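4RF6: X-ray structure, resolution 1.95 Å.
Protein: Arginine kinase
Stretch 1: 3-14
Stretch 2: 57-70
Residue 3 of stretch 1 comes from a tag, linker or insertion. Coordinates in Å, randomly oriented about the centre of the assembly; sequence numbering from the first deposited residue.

Stretch 1, residues 3-14: HMADPETAAKFK
Stretch 2 (57-70) LWDCINSGVVNLDS

Two stretches of one arginine kinase chain pack in roughly antiparallel fashion. In stretch 1 an extended lead-in, Met-4 (phi/psi -134/166) and Ala-5 (-79/133), passes through Asp-6 (-119/72) into a helix from Pro-7 to Lys-14. Stretch 2 is helical from Leu-57 to Val-66, kinked where the N atoms of Ser-63 and Gly-64 lack bonds to the preceding turn; Asn-67 (-107/86) leaves helical geometry and opens a type I turn to Ser-70, closed by Ser-70 N to Asn-67 O at 3.0 Å. The helix axes approach to 9.0 Å, with 143° between their N-to-C directions. The register runs in opposite senses: CA of His-3 lies 5.5 Å from CA of Asp-69, CA of Ala-5 5.1 Å from CA of Asn-67, CA of Pro-7 5.0 Å from CA of Val-66, and CA of Lys-14 6.4 Å from CA of Trp-58. Together the stretches bury 638 Å².

The backbones join directly through Asp-6 N, which donates to Val-66 O at 3.1 Å with an almost straight N-H...O angle of 179°. Water 1 donates to Met-4 O (2.8 Å) and to Val-66 O (3.1 Å) and accepts from Leu-68 N (2.9 Å); water 2 bridges Asp-6 O (2.8 Å) and Val-65 O (2.9 Å). Asp-6 (chi1 t) turns the end of its side chain away from stretch 2 and caps its own helix, its OD1 accepting from Thr-9 N at 3.3 Å. Proline suits the first helical turn at Pro-7, where its nitrogen needs no helical acceptor.

Val-66 (chi1 169°, t) forms the apolar centre: its CG1 meets Ala-5 CB at 3.7 Å, while its CG2 lies 3.7 Å from Ala-10 CB. Ala-10 is buried and points toward stretch 2; its single methyl fits this close approach, also lying 4.1 Å from Val-65 CG1.

At the other end, the CA-to-CB bond of Trp-58 (chi1 -111°, between wells; chi2 110°) points toward stretch 1, and its large ring packs against Phe-13 and Lys-14. Lys-14 CB sits over the face of the six-membered ring, 3.7 Å from its centroid in a CH-pi contact, and Phe-13 CB packs 3.6 Å from Trp-58 CZ2. Phe-13 (chi1 m) starts toward stretch 2, but its ring leads away. Lys-14 is extended (chi1 to chi3 all t, chi4 100°), so its aliphatic chain carries the charge past the indole to a salt bridge, NZ to Asp-59 OD1 at 2.9 Å. Asp-59 (chi1 m) starts away from stretch 1 overall, yet its carboxylate comes nearer to meet the ammonium.

Beyond the helices, Asp-69 (chi1 59°, p) lays its CB over one face of the ring of His-3, a poorly ordered tag residue (chi1 m), 4.2 Å from the ring centroid. Asn-67 (chi1 m) steadies the helix end, its ND2 donating to Ser-63 O at 3.0 Å, while its OD1 lies 3.5 Å from Ala-5 CB.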

ATOM      1  N   HIS A   3      28.925  17.369  13.364  1.00 77.89           N
ATOM      2  CA  HIS A   3      28.012  16.253  13.599  1.00 79.01           C
ATOM      3  C   HIS A   3      26.819  16.693  14.449  1.00 73.57           C
ATOM      4  O   HIS A   3      25.826  15.973  14.599  1.00 73.17           O
ATOM      5  CB  HIS A   3      28.764  15.076  14.219  1.00 85.34           C
ATOM      6  CG  HIS A   3      29.711  14.407  13.271  1.00 90.23           C
ATOM      7  ND1 HIS A   3      29.312  13.414  12.399  1.00 92.51           N
ATOM      8  CD2 HIS A   3      31.033  14.593  13.044  1.00 92.08           C
ATOM      9  CE1 HIS A   3      30.347  13.014  11.685  1.00 93.44           C
ATOM     10  NE2 HIS A   3      31.406  13.714  12.056  1.00 93.35           N
ATOM     11  N   MET A   4      26.952  17.891  15.006  1.00 67.69           N
ATOM     12  CA  MET A   4      25.832  18.676  15.495  1.00 61.05           C
ATOM     13  C   MET A   4      26.121  20.070  14.949  1.00 53.39           C
ATOM     14  O   MET A   4      27.231  20.331  14.489  1.00 52.62           O
ATOM     15  CB  MET A   4      25.786  18.673  17.024  1.00 61.93           C
ATOM     16  CG  MET A   4      24.470  19.169  17.615  1.00 62.59           C
ATOM     17  SD  MET A   4      24.099  18.474  19.241  1.00122.24           S
ATOM     18  CE  MET A   4      22.619  19.390  19.665  1.00 84.75           C
ATOM     19  N   ALA A   5      25.143  20.964  14.972  1.00 48.88           N
ATOM     20  CA  ALA A   5      25.371  22.300  14.426  1.00 44.19           C
ATOM     21  C   ALA A   5      26.152  23.189  15.396  1.00 42.01           C
ATOM     22  O   ALA A   5      25.827  23.249  16.581  1.00 42.53           O
ATOM     23  CB  ALA A   5      24.058  22.953  14.046  1.00 43.06           C
ATOM     24  N   ASP A   6      27.170  23.883  14.888  1.00 39.95           N
ATOM     25  CA  ASP A   6      27.929  24.851  15.684  1.00 41.61           C
ATOM     26  C   ASP A   6      27.806  26.245  15.061  1.00 41.24           C
ATOM     27  O   ASP A   6      28.768  26.759  14.483  1.00 41.89           O
ATOM     28  CB  ASP A   6      29.404  24.433  15.778  1.00 43.95           C
ATOM     29  CG  ASP A   6      30.195  25.251  16.799  1.00 49.24           C
ATOM     30  OD1 ASP A   6      29.687  26.289  17.283  1.00 50.50           O
ATOM     31  OD2 ASP A   6      31.341  24.855  17.110  1.00 52.81           O
ATOM     32  N   PRO A   7      26.621  26.867  15.181  1.00 40.74           N
ATOM     33  CA  PRO A   7      26.404  28.180  14.563  1.00 40.49           C
ATOM     34  C   PRO A   7      27.243  29.286  15.205  1.00 42.05           C
ATOM     35  O   PRO A   7      27.667  30.205  14.504  1.00 42.91           O
ATOM     36  CB  PRO A   7      24.912  28.437  14.809  1.00 39.99           C
ATOM     37  CG  PRO A   7      24.586  27.633  16.021  1.00 38.89           C
ATOM     38  CD  PRO A   7      25.425  26.396  15.904  1.00 39.26           C
ATOM     39  N   GLU A   8      27.480  29.193  16.512  1.00 44.24           N
ATOM     40  CA  GLU A   8      28.224  30.221  17.246  1.00 45.60           C
ATOM     41  C   GLU A   8      29.639  30.442  16.701  1.00 42.14           C
ATOM     42  O   GLU A   8      30.124  31.576  16.663  1.00 39.93           O
ATOM     43  CB  GLU A   8      28.288  29.884  18.742  1.00 50.84           C
ATOM     44  CG  GLU A   8      26.930  29.696  19.430  1.00 55.44           C
ATOM     45  CD  GLU A   8      26.371  28.287  19.271  1.00 58.55           C
ATOM     46  OE1 GLU A   8      25.273  28.013  19.807  1.00 58.90           O
ATOM     47  OE2 GLU A   8      27.032  27.457  18.613  1.00 59.94           O
ATOM     48  N   THR A   9      30.288  29.357  16.282  1.00 39.86           N
ATOM     49  CA  THR A   9      31.649  29.413  15.750  1.00 40.56           C
ATOM     50  C   THR A   9      31.674  29.983  14.332  1.00 38.74           C
ATOM     51  O   THR A   9      32.564  30.761  13.976  1.00 39.36           O
ATOM     52  CB  THR A   9      32.316  28.019  15.754  1.00 42.37           C
ATOM     53  OG1 THR A   9      32.418  27.539  17.101  1.00 45.91           O
ATOM     54  CG2 THR A   9      33.708  28.076  15.143  1.00 41.14           C
ATOM     55  N   ALA A  10      30.698  29.589  13.522  1.00 33.92           N
ATOM     56  CA  ALA A  10      30.595  30.098  12.158  1.00 30.47           C
ATOM     57  C   ALA A  10      30.350  31.607  12.151  1.00 28.62           C
ATOM     58  O   ALA A  10      30.937  32.334  11.352  1.00 28.59           O
ATOM     59  CB  ALA A  10      29.493  29.374  11.402  1.00 28.58           C
ATOM     60  N   ALA A  11      29.473  32.065  13.039  1.00 28.05           N
ATOM     61  CA  ALA A  11      29.137  33.486  13.138  1.00 26.11           C
ATOM     62  C   ALA A  11      30.354  34.396  13.353  1.00 31.50           C
ATOM     63  O   ALA A  11      30.400  35.513  12.825  1.00 28.39           O
ATOM     64  CB  ALA A  11      28.108  33.706  14.231  1.00 26.55           C
ATOM     65  N   LYS A  12      31.325  33.930  14.138  1.00 33.68           N
ATOM     66  CA  LYS A  12      32.542  34.700  14.387  1.00 35.56           C
ATOM     67  C   LYS A  12      33.289  35.009  13.094  1.00 36.85           C
ATOM     68  O   LYS A  12      33.796  36.117  12.902  1.00 37.28           O
ATOM     69  CB  LYS A  12      33.480  33.949  15.331  1.00 36.15           C
ATOM     70  CG  LYS A  12      33.000  33.838  16.764  1.00 37.54           C
ATOM     71  CD  LYS A  12      34.144  33.386  17.661  1.00 41.49           C
ATOM     72  CE  LYS A  12      33.639  32.608  18.868  1.00 44.94           C
ATOM     73  NZ  LYS A  12      34.687  32.470  19.923  1.00 45.79           N
ATOM     74  N   PHE A  13      33.367  34.017  12.216  1.00 35.95           N
ATOM     75  CA  PHE A  13      34.056  34.181  10.944  1.00 33.32           C
ATOM     76  C   PHE A  13      33.188  34.962   9.960  1.00 30.92           C
ATOM     77  O   PHE A  13      33.685  35.815   9.222  1.00 31.90           O
ATOM     78  CB  PHE A  13      34.454  32.818  10.372  1.00 33.25           C
ATOM     79  CG  PHE A  13      35.500  32.101  11.185  1.00 34.59           C
ATOM     80  CD1 PHE A  13      35.140  31.140  12.120  1.00 35.16           C
ATOM     81  CD2 PHE A  13      36.846  32.396  11.015  1.00 36.86           C
ATOM     82  CE1 PHE A  13      36.101  30.483  12.871  1.00 37.59           C
ATOM     83  CE2 PHE A  13      37.816  31.746  11.760  1.00 38.73           C
ATOM     84  CZ  PHE A  13      37.443  30.786  12.689  1.00 39.67           C
ATOM     85  N   LYS A  14      31.887  34.676   9.967  1.00 29.17           N
ATOM     86  CA  LYS A  14      30.951  35.357   9.076  1.00 29.74           C
ATOM     87  C   LYS A  14      30.870  36.858   9.368  1.00 29.90           C
ATOM     88  O   LYS A  14      30.872  37.675   8.448  1.00 29.98           O
ATOM     89  CB  LYS A  14      29.558  34.722   9.156  1.00 32.01           C
ATOM     90  CG  LYS A  14      28.531  35.377   8.239  1.00 33.84           C
ATOM     91  CD  LYS A  14      27.235  34.588   8.198  1.00 38.03           C
ATOM     92  CE  LYS A  14      26.189  35.281   7.332  1.00 39.37           C
ATOM     93  NZ  LYS A  14      26.083  34.686   5.971  1.00 39.71           N
ATOM     94  N   LEU A  57      28.653  35.537  -0.552  1.00 19.35           N
ATOM     95  CA  LEU A  57      29.281  34.226  -0.594  1.00 22.17           C
ATOM     96  C   LEU A  57      29.075  33.529   0.743  1.00 23.72           C
ATOM     97  O   LEU A  57      28.748  32.340   0.792  1.00 22.76           O
ATOM     98  CB  LEU A  57      30.775  34.370  -0.883  1.00 23.27           C
ATOM     99  CG  LEU A  57      31.644  33.113  -0.897  1.00 24.06           C
ATOM    100  CD1 LEU A  57      31.295  32.205  -2.070  1.00 24.44           C
ATOM    101  CD2 LEU A  57      33.111  33.495  -0.940  1.00 27.09           C
ATOM    102  N   TRP A  58      29.262  34.279   1.828  1.00 21.45           N
ATOM    103  CA  TRP A  58      29.065  33.738   3.167  1.00 23.16           C
ATOM    104  C   TRP A  58      27.649  33.213   3.381  1.00 23.04           C
ATOM    105  O   TRP A  58      27.466  32.173   4.022  1.00 23.34           O
ATOM    106  CB  TRP A  58      29.419  34.774   4.235  1.00 24.78           C
ATOM    107  CG  TRP A  58      30.645  34.395   4.993  1.00 25.52           C
ATOM    108  CD1 TRP A  58      31.874  34.997   4.936  1.00 26.15           C
ATOM    109  CD2 TRP A  58      30.779  33.301   5.906  1.00 24.57           C
ATOM    110  NE1 TRP A  58      32.755  34.350   5.770  1.00 24.62           N
ATOM    111  CE2 TRP A  58      32.107  33.303   6.374  1.00 25.33           C
ATOM    112  CE3 TRP A  58      29.899  32.323   6.375  1.00 25.91           C
ATOM    113  CZ2 TRP A  58      32.577  32.358   7.294  1.00 25.78           C
ATOM    114  CZ3 TRP A  58      30.364  31.390   7.284  1.00 26.36           C
ATOM    115  CH2 TRP A  58      31.687  31.415   7.737  1.00 26.28           C
ATOM    116  N   ASP A  59      26.652  33.925   2.856  1.00 24.41           N
ATOM    117  CA  ASP A  59      25.266  33.465   2.929  1.00 24.54           C
ATOM    118  C   ASP A  59      25.135  32.089   2.289  1.00 27.37           C
ATOM    119  O   ASP A  59      24.404  31.222   2.776  1.00 24.19           O
ATOM    120  CB  ASP A  59      24.332  34.442   2.210  1.00 23.18           C
ATOM    121  CG  ASP A  59      24.177  35.758   2.944  1.00 25.65           C
ATOM    122  OD1 ASP A  59      24.102  35.742   4.190  1.00 28.02           O
ATOM    123  OD2 ASP A  59      24.126  36.807   2.269  1.00 25.32           O
ATOM    124  N   CYS A  60      25.855  31.897   1.189  1.00 28.23           N
ATOM    125  CA  CYS A  60      25.780  30.652   0.439  1.00 25.98           C
ATOM    126  C   CYS A  60      26.491  29.491   1.126  1.00 25.11           C
ATOM    127  O   CYS A  60      26.016  28.355   1.090  1.00 24.44           O
ATOM    128  CB  CYS A  60      26.340  30.850  -0.966  1.00 24.05           C
ATOM    129  SG  CYS A  60      25.255  31.830  -2.022  1.00 24.43           S
ATOM    130  N   ILE A  61      27.626  29.772   1.756  1.00 22.06           N
ATOM    131  CA  ILE A  61      28.429  28.703   2.338  1.00 23.44           C
ATOM    132  C   ILE A  61      28.106  28.446   3.804  1.00 20.90           C
ATOM    133  O   ILE A  61      28.647  27.515   4.399  1.00 20.62           O
ATOM    134  CB  ILE A  61      29.938  29.003   2.235  1.00 23.43           C
ATOM    135  CG1 ILE A  61      30.299  30.204   3.116  1.00 22.63           C
ATOM    136  CG2 ILE A  61      30.350  29.225   0.775  1.00 20.26           C
ATOM    137  CD1 ILE A  61      31.794  30.440   3.243  1.00 24.72           C
ATOM    138  N   ASN A  62      27.231  29.263   4.385  1.00 22.07           N
ATOM    139  CA  ASN A  62      27.015  29.223   5.835  1.00 25.13           C
ATOM    140  C   ASN A  62      26.648  27.849   6.393  1.00 27.12           C
ATOM    141  O   ASN A  62      27.188  27.431   7.421  1.00 30.31           O
ATOM    142  CB  ASN A  62      25.976  30.251   6.282  1.00 23.82           C
ATOM    143  CG  ASN A  62      25.935  30.411   7.796  1.00 26.41           C
ATOM    144  OD1 ASN A  62      26.963  30.666   8.429  1.00 24.57           O
ATOM    145  ND2 ASN A  62      24.755  30.234   8.386  1.00 20.17           N
ATOM    146  N   SER A  63      25.737  27.151   5.723  1.00 25.31           N
ATOM    147  CA  SER A  63      25.263  25.866   6.234  1.00 25.05           C
ATOM    148  C   SER A  63      26.393  24.840   6.297  1.00 24.13           C
ATOM    149  O   SER A  63      26.467  24.036   7.234  1.00 25.91           O
ATOM    150  CB  SER A  63      24.110  25.333   5.391  1.00 23.33           C
ATOM    151  OG  SER A  63      23.587  24.150   5.959  1.00 25.96           O
ATOM    152  N   GLY A  64      27.279  24.883   5.307  1.00 24.00           N
ATOM    153  CA  GLY A  64      28.396  23.957   5.240  1.00 26.11           C
ATOM    154  C   GLY A  64      29.480  24.197   6.277  1.00 28.44           C
ATOM    155  O   GLY A  64      30.300  23.311   6.540  1.00 29.68           O
ATOM    156  N   VAL A  65      29.498  25.394   6.856  1.00 27.83           N
ATOM    157  CA  VAL A  65      30.443  25.708   7.924  1.00 30.91           C
ATOM    158  C   VAL A  65      29.813  25.408   9.282  1.00 33.60           C
ATOM    159  O   VAL A  65      30.467  24.863  10.178  1.00 33.93           O
ATOM    160  CB  VAL A  65      30.889  27.178   7.882  1.00 29.26           C
ATOM    161  CG1 VAL A  65      32.030  27.405   8.861  1.00 31.16           C
ATOM    162  CG2 VAL A  65      31.319  27.567   6.475  1.00 28.09           C
ATOM    163  N   VAL A  66      28.539  25.775   9.426  1.00 32.00           N
ATOM    164  CA  VAL A  66      27.779  25.471  10.636  1.00 32.86           C
ATOM    165  C   VAL A  66      27.695  23.961  10.817  1.00 35.90           C
ATOM    166  O   VAL A  66      27.924  23.439  11.910  1.00 37.43           O
ATOM    167  CB  VAL A  66      26.354  26.062  10.580  1.00 32.80           C
ATOM    168  CG1 VAL A  66      25.486  25.515  11.718  1.00 32.23           C
ATOM    169  CG2 VAL A  66      26.404  27.583  10.628  1.00 31.73           C
ATOM    170  N   ASN A  67      27.371  23.268   9.729  1.00 26.34           N
ATOM    171  CA  ASN A  67      27.279  21.815   9.728  1.00 28.84           C
ATOM    172  C   ASN A  67      28.461  21.211   8.982  1.00 32.14           C
ATOM    173  O   ASN A  67      28.373  20.931   7.783  1.00 31.40           O
ATOM    174  CB  ASN A  67      25.964  21.364   9.085  1.00 30.79           C
ATOM    175  CG  ASN A  67      24.755  22.077   9.666  1.00 35.86           C
ATOM    176  OD1 ASN A  67      24.318  21.776  10.776  1.00 37.26           O
ATOM    177  ND2 ASN A  67      24.210  23.031   8.913  1.00 36.19           N
ATOM    178  N   LEU A  68      29.563  21.012   9.700  1.00 35.24           N
ATOM    179  CA  LEU A  68      30.815  20.544   9.106  1.00 38.18           C
ATOM    180  C   LEU A  68      30.704  19.152   8.483  1.00 40.47           C
ATOM    181  O   LEU A  68      31.523  18.772   7.643  1.00 40.86           O
ATOM    182  CB  LEU A  68      31.933  20.565  10.153  1.00 40.35           C
ATOM    183  CG  LEU A  68      32.378  21.953  10.613  1.00 43.45           C
ATOM    184  CD1 LEU A  68      33.283  21.854  11.832  1.00 45.52           C
ATOM    185  CD2 LEU A  68      33.075  22.708   9.481  1.00 41.88           C
ATOM    186  N   ASP A  69      29.685  18.400   8.895  1.00 39.78           N
ATOM    187  CA  ASP A  69      29.466  17.050   8.384  1.00 40.23           C
ATOM    188  C   ASP A  69      28.731  17.034   7.038  1.00 38.92           C
ATOM    189  O   ASP A  69      28.399  15.965   6.516  1.00 37.65           O
ATOM    190  CB  ASP A  69      28.693  16.221   9.410  1.00 40.72           C
ATOM    191  CG  ASP A  69      27.341  16.820   9.746  1.00 43.69           C
ATOM    192  OD1 ASP A  69      27.231  18.065   9.787  1.00 45.43           O
ATOM    193  OD2 ASP A  69      26.387  16.046   9.971  1.00 43.38           O
ATOM    194  N   SER A  70      28.485  18.220   6.483  1.00 36.59           N
ATOM    195  CA  SER A  70      27.732  18.366   5.237  1.00 34.22           C
ATOM    196  C   SER A  70      28.360  17.603   4.082  1.00 33.84           C
ATOM    197  O   SER A  70      29.584  17.497   3.991  1.00 35.73           O
ATOM    198  CB  SER A  70      27.627  19.846   4.853  1.00 31.52           C
ATOM    199  OG  SER A  70      27.069  20.609   5.900  1.00 30.89           O
TER
HETATM  200  O   HOH W   1      29.276  20.727  12.600  1.00 37.38           O
HETATM  201  O   HOH W   2      30.878  25.864  12.906  1.00 39.47           O